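Long-range contacts in DNA ligase (Archaeoglobus fulgidus, PDB 3GDE), which probably seals nicks in double-stranded DNA during replication, recombination and repair, using ATP and a magnesium cofactor: residues 39-44 with 115-120; 428-433 with 449-454; 501-506 with 528-533. One frame throughout, in Å; residues are numbered along the deposited sequence.

Interaction 1 joins two helices of the all-helical N-terminal region and stands apart from the other two: its centre is about 33 Å from that of interaction 2 and about 35 Å from that of interaction 3, with no touch between them. Interactions 2 and 3 belong to the antiparallel sheet of the C-terminal OB-fold domain, their centres about 9 Å apart. Strand 428-437 pairs with both strands 446-454 and 502-506, and F503 N probably donates to L430 O at 3.0 Å. Interaction 3 alone comes near the nucleotide site: the side chain of R531 lies about 7 Å from that of R272, a predicted ATP-binding residue, and R531 holds a phosphate ion, probably from the crystallisation liquor.

Interaction 1 (39-44 with 115-120); sequences ERDLYD and LTVRKV
D44 OD2 is gripped by both terminal nitrogens of the R118 guanidinium, with NH2 at 2.7 Å and NH1 at 2.8 Å. The carboxylate and guanidinium planes are nearly coplanar, 16° apart, and NH1 comes in almost along the C-O axis of D44. One turn back on helix 39-49, D41 takes the other hydrogen of R118 NH2 on the anti lone pair of OD2, a short and nearly straight bond of 2.6 Å that lies in the guanidinium plane. R118 NE adds only a weak bond to this oxygen. R40 covers one face of the R118 guanidinium, its CG 3.6 Å above the plane and over the centre, while R118 CD sits in turn over the centre of the R40 guanidinium. Next to the charged groups, V117 CG1 packs on D44 CB at 3.5 Å. A water bridges D41 OD2 and the backbone N of R118, near the start of helix 117-129, where T116 OG1 caps K119 N. The D44 carboxylate has a second partner: its OD1 forms a salt bridge with R121, further along helix 117-129. D41 OD1 accepts from the backbone of M4. The salt-bridge network thus ties helix 39-49 to the first turn of helix 117-129 within the helical N-terminal region, and the two aspartates would probably offset the repulsion between R118 and R40, whose NE atoms are 4.4 Å apart.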
loop_
_atom_site.group_PDB
_atom_site.type_symbol
_atom_site.label_atom_id
_atom_site.label_comp_id
_atom_site.label_asym_id
_atom_site.label_seq_id
_atom_site.Cartn_x
_atom_site.Cartn_y
_atom_site.Cartn_z
ATOM N N GLU A 39 -5.286 18.361 -18.677
ATOM C CA GLU A 39 -4.543 17.980 -17.477
ATOM C C GLU A 39 -5.240 16.923 -16.604
ATOM O O GLU A 39 -4.586 16.225 -15.831
ATOM C CB GLU A 39 -4.063 19.205 -16.678
ATOM C CG GLU A 39 -5.146 20.041 -16.011
ATOM C CD GLU A 39 -4.585 21.273 -15.283
ATOM O OE1 GLU A 39 -3.785 22.028 -15.902
ATOM O OE2 GLU A 39 -4.954 21.485 -14.101
ATOM N N ARG A 40 -6.559 16.798 -16.749
ATOM C CA ARG A 40 -7.301 15.766 -16.022
ATOM C C ARG A 40 -7.320 14.408 -16.722
ATOM O O ARG A 40 -7.428 13.390 -16.050
ATOM C CB ARG A 40 -8.706 16.232 -15.637
ATOM C CG ARG A 40 -9.559 16.686 -16.772
ATOM C CD ARG A 40 -10.235 18.001 -16.404
ATOM N NE ARG A 40 -11.430 17.808 -15.585
ATOM C CZ ARG A 40 -12.647 18.240 -15.920
ATOM N NH1 ARG A 40 -12.836 18.906 -17.058
ATOM N NH2 ARG A 40 -13.677 18.021 -15.109
ATOM N N ASP A 41 -7.208 14.388 -18.052
ATOM C CA ASP A 41 -6.923 13.138 -18.765
ATOM C C ASP A 41 -5.514 12.658 -18.417
ATOM O O ASP A 41 -5.287 11.459 -18.312
ATOM C CB ASP A 41 -7.045 13.279 -20.293
ATOM C CG ASP A 41 -8.476 13.436 -20.769
ATOM O OD1 ASP A 41 -8.654 13.883 -21.916
ATOM O OD2 ASP A 41 -9.431 13.122 -20.030
ATOM N N LEU A 42 -4.573 13.595 -18.269
ATOM C CA LEU A 42 -3.196 13.272 -17.864
ATOM C C LEU A 42 -3.195 12.629 -16.474
ATOM O O LEU A 42 -2.674 11.535 -16.287
ATOM C CB LEU A 42 -2.281 14.514 -17.884
ATOM C CG LEU A 42 -0.845 14.296 -17.338
ATOM C CD1 LEU A 42 -0.082 13.206 -18.111
ATOM C CD2 LEU A 42 -0.017 15.582 -17.278
ATOM N N TYR A 43 -3.813 13.326 -15.525
ATOM C CA TYR A 43 -4.000 12.855 -14.160
ATOM C C TYR A 43 -4.602 11.457 -14.140
ATOM O O TYR A 43 -4.046 10.533 -13.543
ATOM C CB TYR A 43 -4.899 13.831 -13.394
ATOM C CG TYR A 43 -5.093 13.478 -11.942
ATOM C CD1 TYR A 43 -4.263 14.019 -10.955
ATOM C CD2 TYR A 43 -6.108 12.598 -11.549
ATOM C CE1 TYR A 43 -4.439 13.694 -9.610
ATOM C CE2 TYR A 43 -6.293 12.264 -10.215
ATOM C CZ TYR A 43 -5.452 12.813 -9.247
ATOM O OH TYR A 43 -5.637 12.479 -7.922
ATOM N N ASP A 44 -5.734 11.296 -14.807
ATOM C CA ASP A 44 -6.401 10.004 -14.836
ATOM C C ASP A 44 -5.540 8.909 -15.468
ATOM O O ASP A 44 -5.470 7.805 -14.939
ATOM C CB ASP A 44 -7.751 10.112 -15.545
ATOM C CG ASP A 44 -8.792 10.822 -14.709
ATOM O OD1 ASP A 44 -8.681 10.822 -13.461
ATOM O OD2 ASP A 44 -9.739 11.383 -15.305
ATOM N N LEU A 115 -16.012 5.114 -24.621
ATOM C CA LEU A 115 -16.330 6.197 -23.698
ATOM C C LEU A 115 -15.097 6.955 -23.312
ATOM O O LEU A 115 -13.994 6.452 -23.429
ATOM C CB LEU A 115 -17.110 5.761 -22.447
ATOM C CG LEU A 115 -16.877 4.502 -21.618
ATOM C CD1 LEU A 115 -17.731 3.407 -22.189
ATOM C CD2 LEU A 115 -15.422 4.072 -21.473
ATOM N N THR A 116 -15.318 8.187 -22.881
ATOM C CA THR A 116 -14.246 9.083 -22.519
ATOM C C THR A 116 -13.698 8.703 -21.159
ATOM O O THR A 116 -14.412 8.149 -20.313
ATOM C CB THR A 116 -14.727 10.559 -22.492
ATOM O OG1 THR A 116 -15.709 10.729 -21.463
ATOM C CG2 THR A 116 -15.324 10.960 -23.843
ATOM N N VAL A 117 -12.423 9.000 -20.963
ATOM C CA VAL A 117 -11.799 8.883 -19.664
ATOM C C VAL A 117 -12.594 9.730 -18.660
ATOM O O VAL A 117 -12.748 9.355 -17.497
ATOM C CB VAL A 117 -10.326 9.337 -19.741
ATOM C CG1 VAL A 117 -9.647 9.261 -18.377
ATOM C CG2 VAL A 117 -9.576 8.495 -20.785
ATOM N N ARG A 118 -13.122 10.860 -19.126
ATOM C CA ARG A 118 -13.894 11.751 -18.274
ATOM C C ARG A 118 -15.159 11.060 -17.745
ATOM O O ARG A 118 -15.428 11.105 -16.545
ATOM C CB ARG A 118 -14.222 13.056 -19.017
ATOM C CG ARG A 118 -14.411 14.277 -18.095
ATOM C CD ARG A 118 -13.088 15.016 -17.740
ATOM N NE ARG A 118 -11.882 14.236 -18.042
ATOM C CZ ARG A 118 -11.205 13.488 -17.170
ATOM N NH1 ARG A 118 -11.587 13.403 -15.895
ATOM N NH2 ARG A 118 -10.139 12.817 -17.586
ATOM N N LYS A 119 -15.905 10.404 -18.633
ATOM C CA LYS A 119 -17.063 9.604 -18.232
ATOM C C LYS A 119 -16.712 8.451 -17.279
ATOM O O LYS A 119 -17.451 8.199 -16.321
ATOM C CB LYS A 119 -17.825 9.056 -19.439
ATOM C CG LYS A 119 -19.275 8.686 -19.103
ATOM C CD LYS A 119 -19.729 7.422 -19.804
ATOM C CE LYS A 119 -21.153 7.591 -20.335
ATOM N NZ LYS A 119 -21.131 8.152 -21.744
ATOM N N VAL A 120 -15.603 7.762 -17.542
ATOM C CA VAL A 120 -15.113 6.706 -16.642
ATOM C C VAL A 120 -14.862 7.265 -15.234
ATOM O O VAL A 120 -15.324 6.714 -14.245
ATOM C CB VAL A 120 -13.826 6.018 -17.181
ATOM C CG1 VAL A 120 -13.224 5.101 -16.132
ATOM C CG2 VAL A 120 -14.137 5.228 -18.440
HETATM O O HOH W 1 -11.794 12.261 -21.532
HETATM O O HOH W 2 -11.051 15.868 -20.041
#

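Interaction 2 (428-433 with 449-454); sequences LDLVVV and FELACL
L430 packs against L451 and C453 of the partner strand, beginning at its CB, which lies 3.9 Å from L451 CB and also touches A452 O. With CG anti to the carbonyl carbon (chi1 -58°), the chain then forks, CD1 lying against L451 CB and CD1, and CD2 reaching C453 CB at 3.9 Å. The L430 and L451 side chains cross at about a right angle. An alanine here would keep the CB contacts but would probably open a gap beside L451 and C453 where the two methyl groups had packed. Beyond L430 the strands pair as antiparallel arms of a beta hairpin in the OB-fold sheet, strongly twisted, with 121° between the directions of the two segments: V431 N donates to A452 O at 2.8 Å, A452 N returns a bond to V431 O, and V433 N reaches E450 O at 3.0 Å. V433 CG1 packs on A452 CB at 3.7 Å, and on the L451 face V432 CG1 meets F449 CD2 at 4.0 Å. Strand 428-437 continues the sheet into strand 502-506 and strand 446-454 into strand 461-467, where K463 pairs with E450, while helix 473-483 covers V432 and F449 through F483, L476 and L479.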
loop_
_atom_site.group_PDB
_atom_site.type_symbol
_atom_site.label_atom_id
_atom_site.label_comp_id
_atom_site.label_asym_id
_atom_site.label_seq_id
_atom_site.Cartn_x
_atom_site.Cartn_y
_atom_site.Cartn_z
ATOM N N LEU A 428 7.451 -10.969 7.328
ATOM C CA LEU A 428 7.273 -10.389 6.004
ATOM C C LEU A 428 5.812 -10.352 5.668
ATOM O O LEU A 428 5.043 -11.203 6.110
ATOM C CB LEU A 428 8.017 -11.207 4.946
ATOM C CG LEU A 428 9.542 -11.094 4.945
ATOM C CD1 LEU A 428 10.143 -12.291 4.214
ATOM C CD2 LEU A 428 9.991 -9.761 4.340
ATOM N N ASP A 429 5.412 -9.358 4.894
ATOM C CA ASP A 429 4.087 -9.405 4.348
ATOM C C ASP A 429 4.128 -9.646 2.841
ATOM O O ASP A 429 4.789 -8.921 2.090
ATOM C CB ASP A 429 3.271 -8.207 4.802
ATOM C CG ASP A 429 2.533 -8.484 6.127
ATOM O OD1 ASP A 429 3.011 -8.087 7.226
ATOM O OD2 ASP A 429 1.467 -9.144 6.050
ATOM N N LEU A 430 3.475 -10.735 2.442
ATOM C CA LEU A 430 3.617 -11.297 1.118
ATOM C C LEU A 430 2.243 -11.526 0.497
ATOM O O LEU A 430 1.283 -11.841 1.191
ATOM C CB LEU A 430 4.437 -12.607 1.173
ATOM C CG LEU A 430 5.860 -12.512 1.762
ATOM C CD1 LEU A 430 6.427 -13.887 2.149
ATOM C CD2 LEU A 430 6.833 -11.756 0.827
ATOM N N VAL A 431 2.156 -11.341 -0.813
ATOM C CA VAL A 431 0.890 -11.504 -1.528
ATOM C C VAL A 431 0.579 -12.995 -1.687
ATOM O O VAL A 431 1.465 -13.785 -1.986
ATOM C CB VAL A 431 0.923 -10.814 -2.935
ATOM C CG1 VAL A 431 -0.464 -10.887 -3.619
ATOM C CG2 VAL A 431 1.365 -9.370 -2.804
ATOM N N VAL A 432 -0.680 -13.362 -1.482
ATOM C CA VAL A 432 -1.134 -14.718 -1.770
ATOM C C VAL A 432 -1.496 -14.840 -3.251
ATOM O O VAL A 432 -2.546 -14.358 -3.698
ATOM C CB VAL A 432 -2.330 -15.115 -0.903
ATOM C CG1 VAL A 432 -2.631 -16.618 -1.073
ATOM C CG2 VAL A 432 -2.058 -14.778 0.530
ATOM N N VAL A 433 -0.606 -15.464 -4.007
ATOM C CA VAL A 433 -0.770 -15.587 -5.460
ATOM C C VAL A 433 -1.340 -16.945 -5.895
ATOM O O VAL A 433 -1.752 -17.120 -7.046
ATOM C CB VAL A 433 0.549 -15.261 -6.214
ATOM C CG1 VAL A 433 0.929 -13.795 -6.000
ATOM C CG2 VAL A 433 1.697 -16.203 -5.792
ATOM N N PHE A 449 -0.605 -22.198 0.653
ATOM C CA PHE A 449 -0.668 -20.873 -0.010
ATOM C C PHE A 449 0.667 -20.429 -0.593
ATOM O O PHE A 449 1.687 -20.467 0.080
ATOM C CB PHE A 449 -1.195 -19.795 0.954
ATOM C CG PHE A 449 -2.496 -20.153 1.611
ATOM C CD1 PHE A 449 -2.512 -20.832 2.831
ATOM C CD2 PHE A 449 -3.710 -19.831 1.011
ATOM C CE1 PHE A 449 -3.723 -21.177 3.447
ATOM C CE2 PHE A 449 -4.931 -20.178 1.621
ATOM C CZ PHE A 449 -4.936 -20.848 2.837
ATOM N N GLU A 450 0.648 -20.010 -1.852
ATOM C CA GLU A 450 1.844 -19.512 -2.548
ATOM C C GLU A 450 2.020 -18.032 -2.249
ATOM O O GLU A 450 1.043 -17.270 -2.282
ATOM C CB GLU A 450 1.707 -19.711 -4.056
ATOM C CG GLU A 450 1.592 -21.153 -4.486
ATOM C CD GLU A 450 2.849 -21.942 -4.175
ATOM O OE1 GLU A 450 2.752 -22.981 -3.487
ATOM O OE2 GLU A 450 3.939 -21.512 -4.607
ATOM N N LEU A 451 3.260 -17.631 -1.969
ATOM C CA LEU A 451 3.539 -16.282 -1.459
ATOM C C LEU A 451 4.528 -15.533 -2.332
ATOM O O LEU A 451 5.519 -16.103 -2.795
ATOM C CB LEU A 451 4.066 -16.335 -0.020
ATOM C CG LEU A 451 3.280 -17.104 1.047
ATOM C CD1 LEU A 451 4.147 -17.272 2.285
ATOM C CD2 LEU A 451 1.954 -16.444 1.392
ATOM N N ALA A 452 4.262 -14.247 -2.551
ATOM C CA ALA A 452 5.095 -13.455 -3.448
ATOM C C ALA A 452 5.417 -12.090 -2.882
ATOM O O ALA A 452 4.593 -11.476 -2.207
ATOM C CB ALA A 452 4.431 -13.321 -4.823
ATOM N N CYS A 453 6.634 -11.634 -3.153
ATOM C CA CYS A 453 7.037 -10.274 -2.848
ATOM C C CYS A 453 6.861 -9.396 -4.105
ATOM O O CYS A 453 6.616 -9.906 -5.193
ATOM C CB CYS A 453 8.484 -10.243 -2.330
ATOM S SG CYS A 453 9.760 -10.558 -3.560
ATOM N N LEU A 454 7.002 -8.084 -3.941
ATOM C CA LEU A 454 6.758 -7.127 -5.007
ATOM C C LEU A 454 8.037 -6.560 -5.647
ATOM O O LEU A 454 8.994 -6.212 -4.958
ATOM C CB LEU A 454 5.879 -5.993 -4.470
ATOM C CG LEU A 454 5.571 -4.812 -5.402
ATOM C CD1 LEU A 454 4.446 -5.152 -6.393
ATOM C CD2 LEU A 454 5.243 -3.561 -4.569
#

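Interaction 3 (501-506 with 528-533); sequences YVFEVA and VRLRDD. With PO4 (phosphate ion), chain D.
Y501 rests its CB on L530 CD1 at the start of the contact. V502 follows, its O accepting from R531 N at 2.7 Å while a water links V502 N to R531 O. F503, in a non-hydrogen-bonded pair with L530, turns the edge of its ring to the same methyl, with CE1 3.7 Å from L530 CD1; F449 and F527 also meet this ring edge-to-face. E504 carries the polar part. Its N donates to R529 O and its O accepts from V528 N, so that V528 and R529 both face it in a classic beta bulge. CG stands anti to the backbone N (chi1 -175°) and the chain runs out extended, bringing OE1 to R531 NH1 at 2.9 Å, which approaches from above the carboxylate plane. R529 NE makes a weak bond to the same oxygen, and E504 OE2 is hydrogen-bonded to T427 OG1. At A506, CB lies against V528 CG2. R531 grips D533 side-on, NE donating to OD1 at 2.8 Å and NH2 to OD2 at 2.7 Å, each on a syn lone pair. A phosphate ion, probably from the crystallisation liquor, accepts at O3 from R531 NH1 at 2.8 Å and at O1 from NH2 at 2.9 Å. Two carboxylates thus fix the R531 guanidinium while it holds the anion, consistent with an anion-binding spot in the OB-fold domain beside helix 313-321 of the adenylation domain.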
loop_
_atom_site.group_PDB
_atom_site.type_symbol
_atom_site.label_atom_id
_atom_site.label_comp_id
_atom_site.label_asym_id
_atom_site.label_seq_id
_atom_site.Cartn_x
_atom_site.Cartn_y
_atom_site.Cartn_z
ATOM N N TYR A 501 -4.893 -10.392 -1.460
ATOM C CA TYR A 501 -4.709 -10.515 -0.019
ATOM C C TYR A 501 -3.246 -10.661 0.362
ATOM O O TYR A 501 -2.450 -11.242 -0.377
ATOM C CB TYR A 501 -5.575 -11.653 0.532
ATOM C CG TYR A 501 -7.060 -11.386 0.361
ATOM C CD1 TYR A 501 -7.836 -12.167 -0.501
ATOM C CD2 TYR A 501 -7.678 -10.326 1.033
ATOM C CE1 TYR A 501 -9.190 -11.918 -0.678
ATOM C CE2 TYR A 501 -9.040 -10.059 0.870
ATOM C CZ TYR A 501 -9.792 -10.861 0.010
ATOM O OH TYR A 501 -11.153 -10.612 -0.152
ATOM N N VAL A 502 -2.899 -10.093 1.509
ATOM C CA VAL A 502 -1.529 -10.116 2.003
ATOM C C VAL A 502 -1.494 -10.852 3.353
ATOM O O VAL A 502 -2.293 -10.558 4.245
ATOM C CB VAL A 502 -0.970 -8.654 2.133
ATOM C CG1 VAL A 502 0.343 -8.617 2.909
ATOM C CG2 VAL A 502 -0.814 -8.014 0.742
ATOM N N PHE A 503 -0.583 -11.816 3.488
ATOM C CA PHE A 503 -0.381 -12.519 4.764
ATOM C C PHE A 503 0.849 -11.967 5.467
ATOM O O PHE A 503 1.845 -11.670 4.814
ATOM C CB PHE A 503 -0.119 -14.019 4.551
ATOM C CG PHE A 503 -1.323 -14.826 4.154
ATOM C CD1 PHE A 503 -2.601 -14.277 4.142
ATOM C CD2 PHE A 503 -1.167 -16.173 3.806
ATOM C CE1 PHE A 503 -3.699 -15.036 3.778
ATOM C CE2 PHE A 503 -2.263 -16.950 3.448
ATOM C CZ PHE A 503 -3.533 -16.381 3.428
ATOM N N GLU A 504 0.789 -11.835 6.790
ATOM C CA GLU A 504 2.012 -11.704 7.587
ATOM C C GLU A 504 2.616 -13.100 7.810
ATOM O O GLU A 504 1.946 -14.006 8.323
ATOM C CB GLU A 504 1.762 -11.003 8.922
ATOM C CG GLU A 504 3.064 -10.757 9.716
ATOM C CD GLU A 504 2.863 -10.028 11.026
ATOM O OE1 GLU A 504 1.761 -9.472 11.258
ATOM O OE2 GLU A 504 3.833 -9.992 11.830
ATOM N N VAL A 505 3.880 -13.251 7.422
ATOM C CA VAL A 505 4.564 -14.538 7.394
ATOM C C VAL A 505 5.875 -14.463 8.188
ATOM O O VAL A 505 6.699 -13.565 7.960
ATOM C CB VAL A 505 4.878 -14.968 5.937
ATOM C CG1 VAL A 505 5.590 -16.311 5.895
ATOM C CG2 VAL A 505 3.605 -15.027 5.103
ATOM N N ALA A 506 6.051 -15.410 9.114
ATOM C CA ALA A 506 7.323 -15.603 9.802
ATOM C C ALA A 506 8.130 -16.686 9.084
ATOM O O ALA A 506 7.584 -17.487 8.331
ATOM C CB ALA A 506 7.089 -15.986 11.262
ATOM N N VAL A 528 1.283 -16.007 10.368
ATOM C CA VAL A 528 0.999 -15.226 11.566
ATOM C C VAL A 528 -0.455 -14.721 11.538
ATOM O O VAL A 528 -1.252 -15.076 12.408
ATOM C CB VAL A 528 2.011 -14.061 11.729
ATOM C CG1 VAL A 528 1.789 -13.328 13.046
ATOM C CG2 VAL A 528 3.457 -14.589 11.648
ATOM N N ARG A 529 -0.792 -13.908 10.530
ATOM C CA ARG A 529 -2.156 -13.421 10.315
ATOM C C ARG A 529 -2.373 -12.831 8.920
ATOM O O ARG A 529 -1.418 -12.471 8.218
ATOM C CB ARG A 529 -2.527 -12.367 11.359
ATOM C CG ARG A 529 -1.701 -11.097 11.288
ATOM C CD ARG A 529 -1.966 -10.248 12.517
ATOM N NE ARG A 529 -0.708 -9.943 13.185
ATOM C CZ ARG A 529 -0.253 -10.548 14.282
ATOM N NH1 ARG A 529 -0.950 -11.488 14.902
ATOM N NH2 ARG A 529 0.913 -10.183 14.767
ATOM N N LEU A 530 -3.647 -12.706 8.548
ATOM C CA LEU A 530 -4.052 -11.985 7.352
ATOM C C LEU A 530 -3.869 -10.489 7.598
ATOM O O LEU A 530 -4.291 -9.982 8.624
ATOM C CB LEU A 530 -5.530 -12.286 7.035
ATOM C CG LEU A 530 -6.267 -11.570 5.894
ATOM C CD1 LEU A 530 -5.795 -12.033 4.503
ATOM C CD2 LEU A 530 -7.759 -11.802 6.041
ATOM N N ARG A 531 -3.249 -9.781 6.658
ATOM C CA ARG A 531 -3.105 -8.334 6.810
ATOM C C ARG A 531 -4.065 -7.554 5.906
ATOM O O ARG A 531 -3.748 -7.219 4.768
ATOM C CB ARG A 531 -1.642 -7.893 6.647
ATOM C CG ARG A 531 -0.701 -8.500 7.702
ATOM C CD ARG A 531 -0.996 -7.980 9.128
ATOM N NE ARG A 531 -0.692 -6.556 9.247
ATOM C CZ ARG A 531 0.488 -6.055 9.611
ATOM N NH1 ARG A 531 1.497 -6.859 9.943
ATOM N NH2 ARG A 531 0.645 -4.739 9.665
ATOM N N ASP A 532 -5.251 -7.277 6.437
ATOM C CA ASP A 532 -6.239 -6.451 5.734
ATOM C C ASP A 532 -5.787 -5.000 5.604
ATOM O O ASP A 532 -6.206 -4.303 4.683
ATOM C CB ASP A 532 -7.601 -6.506 6.437
ATOM C CG ASP A 532 -8.347 -7.799 6.156
ATOM O OD1 ASP A 532 -8.181 -8.355 5.041
ATOM O OD2 ASP A 532 -9.112 -8.247 7.047
ATOM N N ASP A 533 -4.932 -4.560 6.525
ATOM C CA ASP A 533 -4.369 -3.207 6.490
ATOM C C ASP A 533 -3.390 -2.994 5.317
ATOM O O ASP A 533 -2.861 -1.889 5.137
ATOM C CB ASP A 533 -3.690 -2.874 7.834
ATOM C CG ASP A 533 -2.575 -3.854 8.198
ATOM O OD1 ASP A 533 -2.828 -5.081 8.188
ATOM O OD2 ASP A 533 -1.442 -3.396 8.507
HETATM P P PO4 D . 4.406 -4.378 10.017
HETATM O O1 PO4 D . 3.164 -3.622 10.423
HETATM O O2 PO4 D . 5.522 -4.063 10.989
HETATM O O3 PO4 D . 4.132 -5.867 10.066
HETATM O O4 PO4 D . 4.810 -3.960 8.619
HETATM O O HOH W 3 -4.858 -8.202 2.571
#